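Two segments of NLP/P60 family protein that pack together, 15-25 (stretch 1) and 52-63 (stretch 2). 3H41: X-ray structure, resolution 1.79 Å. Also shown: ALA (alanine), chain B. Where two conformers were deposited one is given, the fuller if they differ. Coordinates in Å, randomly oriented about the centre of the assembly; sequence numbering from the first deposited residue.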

# COMPACT_ATOMS: atom_id res chain seq x y z
N ALA A 15 0.07 1.45 9.56
CA ALA A 15 -0.90 1.06 8.56
C ALA A 15 -2.19 0.52 9.21
O ALA A 15 -2.15 -0.28 10.17
CB ALA A 15 -0.30 0.09 7.54
N ALA A 16 -3.32 1.07 8.74
CA ALA A 16 -4.65 0.62 9.16
C ALA A 16 -5.19 -0.40 8.16
O ALA A 16 -5.15 -0.19 6.96
CB ALA A 16 -5.63 1.77 9.28
N THR A 17 -5.79 -1.46 8.69
CA THR A 17 -6.39 -2.50 7.88
C THR A 17 -7.90 -2.27 7.90
O THR A 17 -8.49 -2.11 8.97
CB THR A 17 -6.03 -3.84 8.50
OG1 THR A 17 -4.60 -3.96 8.48
CG2 THR A 17 -6.64 -5.01 7.71
N LEU A 18 -8.47 -2.20 6.70
CA LEU A 18 -9.89 -1.99 6.53
C LEU A 18 -10.61 -3.31 6.24
O LEU A 18 -10.18 -4.11 5.39
CB LEU A 18 -10.13 -0.99 5.40
CG LEU A 18 -9.97 0.49 5.82
CD1 LEU A 18 -8.53 0.82 6.13
CD2 LEU A 18 -10.52 1.36 4.68
N TRP A 19 -11.72 -3.50 6.93
CA TRP A 19 -12.48 -4.78 6.94
C TRP A 19 -13.76 -4.61 6.11
O TRP A 19 -14.28 -3.50 6.01
CB TRP A 19 -12.81 -5.20 8.39
CG TRP A 19 -11.56 -5.56 9.13
CD1 TRP A 19 -10.61 -4.68 9.55
CD2 TRP A 19 -11.05 -6.87 9.44
NE1 TRP A 19 -9.57 -5.34 10.12
CE2 TRP A 19 -9.80 -6.69 10.09
CE3 TRP A 19 -11.54 -8.18 9.30
CZ2 TRP A 19 -9.01 -7.77 10.55
CZ3 TRP A 19 -10.76 -9.24 9.74
CH2 TRP A 19 -9.52 -9.03 10.38
N THR A 20 -14.27 -5.71 5.55
CA THR A 20 -15.50 -5.68 4.79
C THR A 20 -16.70 -5.52 5.72
O THR A 20 -17.76 -5.18 5.27
CB THR A 20 -15.70 -6.97 3.98
OG1 THR A 20 -15.64 -8.10 4.88
CG2 THR A 20 -14.61 -7.08 2.91
N ALA A 21 -16.55 -5.77 7.01
CA ALA A 21 -17.63 -5.54 7.97
C ALA A 21 -16.96 -5.17 9.25
O ALA A 21 -15.83 -5.57 9.47
CB ALA A 21 -18.48 -6.83 8.17
N PRO A 22 -17.65 -4.40 10.11
CA PRO A 22 -17.04 -4.10 11.41
C PRO A 22 -17.13 -5.32 12.35
O PRO A 22 -17.80 -6.31 12.02
CB PRO A 22 -17.91 -2.94 11.92
CG PRO A 22 -19.26 -3.22 11.30
CD PRO A 22 -19.02 -3.84 9.98
N ASP A 23 -16.37 -5.27 13.45
CA ASP A 23 -16.44 -6.31 14.50
C ASP A 23 -16.16 -7.71 14.02
O ASP A 23 -16.78 -8.67 14.52
CB ASP A 23 -17.85 -6.37 15.10
CG ASP A 23 -18.29 -5.07 15.66
OD1 ASP A 23 -17.64 -4.62 16.61
OD2 ASP A 23 -19.30 -4.53 15.14
N SER A 24 -15.27 -7.86 13.04
CA SER A 24 -15.00 -9.19 12.46
C SER A 24 -13.64 -9.73 12.84
O SER A 24 -13.16 -10.67 12.22
CB SER A 24 -15.10 -9.10 10.93
OG SER A 24 -16.44 -8.84 10.59
N LEU A 25 -13.02 -9.16 13.86
CA LEU A 25 -11.64 -9.56 14.21
C LEU A 25 -11.65 -10.93 14.88
O LEU A 25 -12.53 -11.21 15.67
CB LEU A 25 -11.03 -8.60 15.23
CG LEU A 25 -10.72 -7.15 14.89
CD1 LEU A 25 -10.28 -6.41 16.15
CD2 LEU A 25 -9.63 -7.08 13.88
N LEU A 52 -5.11 -17.40 4.90
CA LEU A 52 -6.07 -17.67 3.79
C LEU A 52 -7.50 -17.33 4.14
O LEU A 52 -8.26 -16.91 3.27
CB LEU A 52 -5.99 -19.13 3.32
CG LEU A 52 -4.68 -19.51 2.60
CD1 LEU A 52 -4.56 -21.02 2.40
CD2 LEU A 52 -4.57 -18.76 1.24
N TRP A 53 -7.86 -17.47 5.41
CA TRP A 53 -9.18 -17.03 5.90
C TRP A 53 -9.55 -15.59 5.57
O TRP A 53 -10.69 -15.28 5.26
CB TRP A 53 -9.24 -17.19 7.40
CG TRP A 53 -10.51 -16.74 8.08
CD1 TRP A 53 -11.64 -17.49 8.23
CD2 TRP A 53 -10.74 -15.50 8.80
NE1 TRP A 53 -12.57 -16.80 8.98
CE2 TRP A 53 -12.05 -15.58 9.34
CE3 TRP A 53 -9.98 -14.35 9.04
CZ2 TRP A 53 -12.63 -14.53 10.11
CZ3 TRP A 53 -10.54 -13.30 9.82
CH2 TRP A 53 -11.86 -13.40 10.33
N LEU A 54 -8.55 -14.71 5.64
CA LEU A 54 -8.75 -13.30 5.23
C LEU A 54 -9.33 -13.16 3.84
O LEU A 54 -10.26 -12.36 3.65
CB LEU A 54 -7.44 -12.52 5.37
CG LEU A 54 -6.92 -12.46 6.81
CD1 LEU A 54 -5.46 -11.94 6.83
CD2 LEU A 54 -7.85 -11.59 7.65
N THR A 55 -8.83 -13.95 2.88
CA THR A 55 -9.33 -14.01 1.51
C THR A 55 -10.62 -14.83 1.41
O THR A 55 -11.63 -14.39 0.88
CB THR A 55 -8.29 -14.70 0.57
OG1 THR A 55 -7.03 -14.02 0.69
CG2 THR A 55 -8.79 -14.70 -0.86
N ASN A 56 -10.58 -16.06 1.92
CA ASN A 56 -11.68 -16.99 1.65
C ASN A 56 -12.97 -16.66 2.40
O ASN A 56 -14.04 -17.00 1.92
CB ASN A 56 -11.25 -18.42 1.89
CG ASN A 56 -10.18 -18.86 0.93
OD1 ASN A 56 -9.91 -18.18 -0.06
ND2 ASN A 56 -9.56 -19.99 1.21
N ALA A 57 -12.88 -16.00 3.55
CA ALA A 57 -14.07 -15.50 4.24
C ALA A 57 -14.34 -14.03 3.86
O ALA A 57 -15.19 -13.36 4.47
CB ALA A 57 -13.95 -15.70 5.78
N ASN A 58 -13.64 -13.54 2.85
CA ASN A 58 -13.83 -12.18 2.31
C ASN A 58 -13.89 -11.10 3.40
O ASN A 58 -14.91 -10.40 3.60
CB ASN A 58 -15.08 -12.15 1.43
CG ASN A 58 -15.22 -10.85 0.64
OD1 ASN A 58 -14.23 -10.21 0.26
ND2 ASN A 58 -16.46 -10.46 0.38
N LYS A 59 -12.80 -10.99 4.14
CA LYS A 59 -12.75 -10.20 5.36
C LYS A 59 -12.19 -8.78 5.22
O LYS A 59 -12.55 -7.93 6.03
CB LYS A 59 -11.97 -10.91 6.46
CG LYS A 59 -12.70 -12.12 7.02
CD LYS A 59 -13.88 -11.66 7.92
CE LYS A 59 -14.89 -12.78 8.13
NZ LYS A 59 -15.79 -12.86 6.98
N LEU A 60 -11.28 -8.58 4.28
CA LEU A 60 -10.51 -7.34 4.13
C LEU A 60 -10.76 -6.59 2.83
O LEU A 60 -11.07 -7.17 1.79
CB LEU A 60 -9.02 -7.62 4.23
CG LEU A 60 -8.51 -8.34 5.49
CD1 LEU A 60 -6.95 -8.48 5.50
CD2 LEU A 60 -9.03 -7.69 6.80
N GLU A 61 -10.53 -5.28 2.90
CA GLU A 61 -10.71 -4.39 1.77
C GLU A 61 -9.39 -3.85 1.27
O GLU A 61 -9.08 -3.98 0.10
CB GLU A 61 -11.60 -3.22 2.21
CG GLU A 61 -13.03 -3.62 2.50
CD GLU A 61 -13.85 -3.87 1.24
OE1 GLU A 61 -13.28 -4.09 0.13
OE2 GLU A 61 -15.09 -3.85 1.36
N THR A 62 -8.64 -3.20 2.16
CA THR A 62 -7.39 -2.56 1.79
C THR A 62 -6.63 -2.18 3.05
O THR A 62 -7.05 -2.49 4.15
CB THR A 62 -7.62 -1.31 0.91
OG1 THR A 62 -6.36 -0.86 0.36
CG2 THR A 62 -8.32 -0.20 1.71
N GLN A 63 -5.49 -1.54 2.89
CA GLN A 63 -4.83 -0.93 4.02
C GLN A 63 -4.49 0.49 3.65
O GLN A 63 -4.26 0.78 2.46
CB GLN A 63 -3.55 -1.68 4.38
CG GLN A 63 -3.77 -3.09 5.01
CD GLN A 63 -2.45 -3.76 5.33
OE1 GLN A 63 -1.49 -3.65 4.54
NE2 GLN A 63 -2.37 -4.41 6.49
N ALA B . -9.13 -5.19 -2.33
CA ALA B . -8.17 -6.37 -2.24
C ALA B . -8.25 -7.22 -3.50
O ALA B . -9.30 -7.27 -4.16
CB ALA B . -8.49 -7.25 -1.03
O HOH W 1 -17.17 -9.81 6.23

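Strand 15-19 and strand 60-63 run antiparallel, their N-to-C directions 155° apart and their axes approaching to 4.6 Å. Three backbone hydrogen bonds join the stretches. Leu 18 N donates to Thr 62 O (2.9 Å, N-H...O 171°), and Leu 18 O accepts from Glu 61 N (2.8 Å, 163°), so both polar backbone atoms of Leu 18 are satisfied, but by successive residues rather than by one partner. Just beyond the strand, Thr 20 N donates to Lys 59 O (2.8 Å, 166°). CA-H...O contacts supplement these bonds: Leu 18 O and Lys 59 O, already acceptors, also face Leu 60 CA (3.5 Å) and Trp 19 CA (3.3 Å) respectively, and beyond the Leu 18 bonds Gln 63 CA lies 3.0 Å from Ala 16 O.

Side chains extend the polar pairing at both ends. Thr 17 and Gln 63 lie on the same face of the sheet, where Gln 63 NE2 donates to Thr 17 OG1 (3.0 Å, 161°); Gln 63 OE1 is satisfied elsewhere in the structure. At the other end, Thr 20 OG1 donates to Asn 58 O at 2.7 Å and accepts from water 1, whose O lies 2.7 Å from it. That water also accepts a weak bond from Lys 59 NZ, 3.4 Å from its O; the stronger bond of the ammonium is to the carbonyl of its own stretch, NZ to Ala 57 O at 2.6 Å.

The apolar contact centres on Trp 19. Leu 60 CD2 sits 3.4 Å from the centroid of its six-membered ring, only 9° off the normal, a CH-pi contact over the face. Trp 53 CZ3 meets the ring edge, 4.1 Å from Trp 19 CZ3, while Leu 54 CD2 lies 4.1 Å from Trp 19 CH2.

Glu 61 O accepts from N of the bound alanine at 2.7 Å, while the amide of Glu 61 donates to Leu 18 O, so both polar backbone atoms of this residue are satisfied.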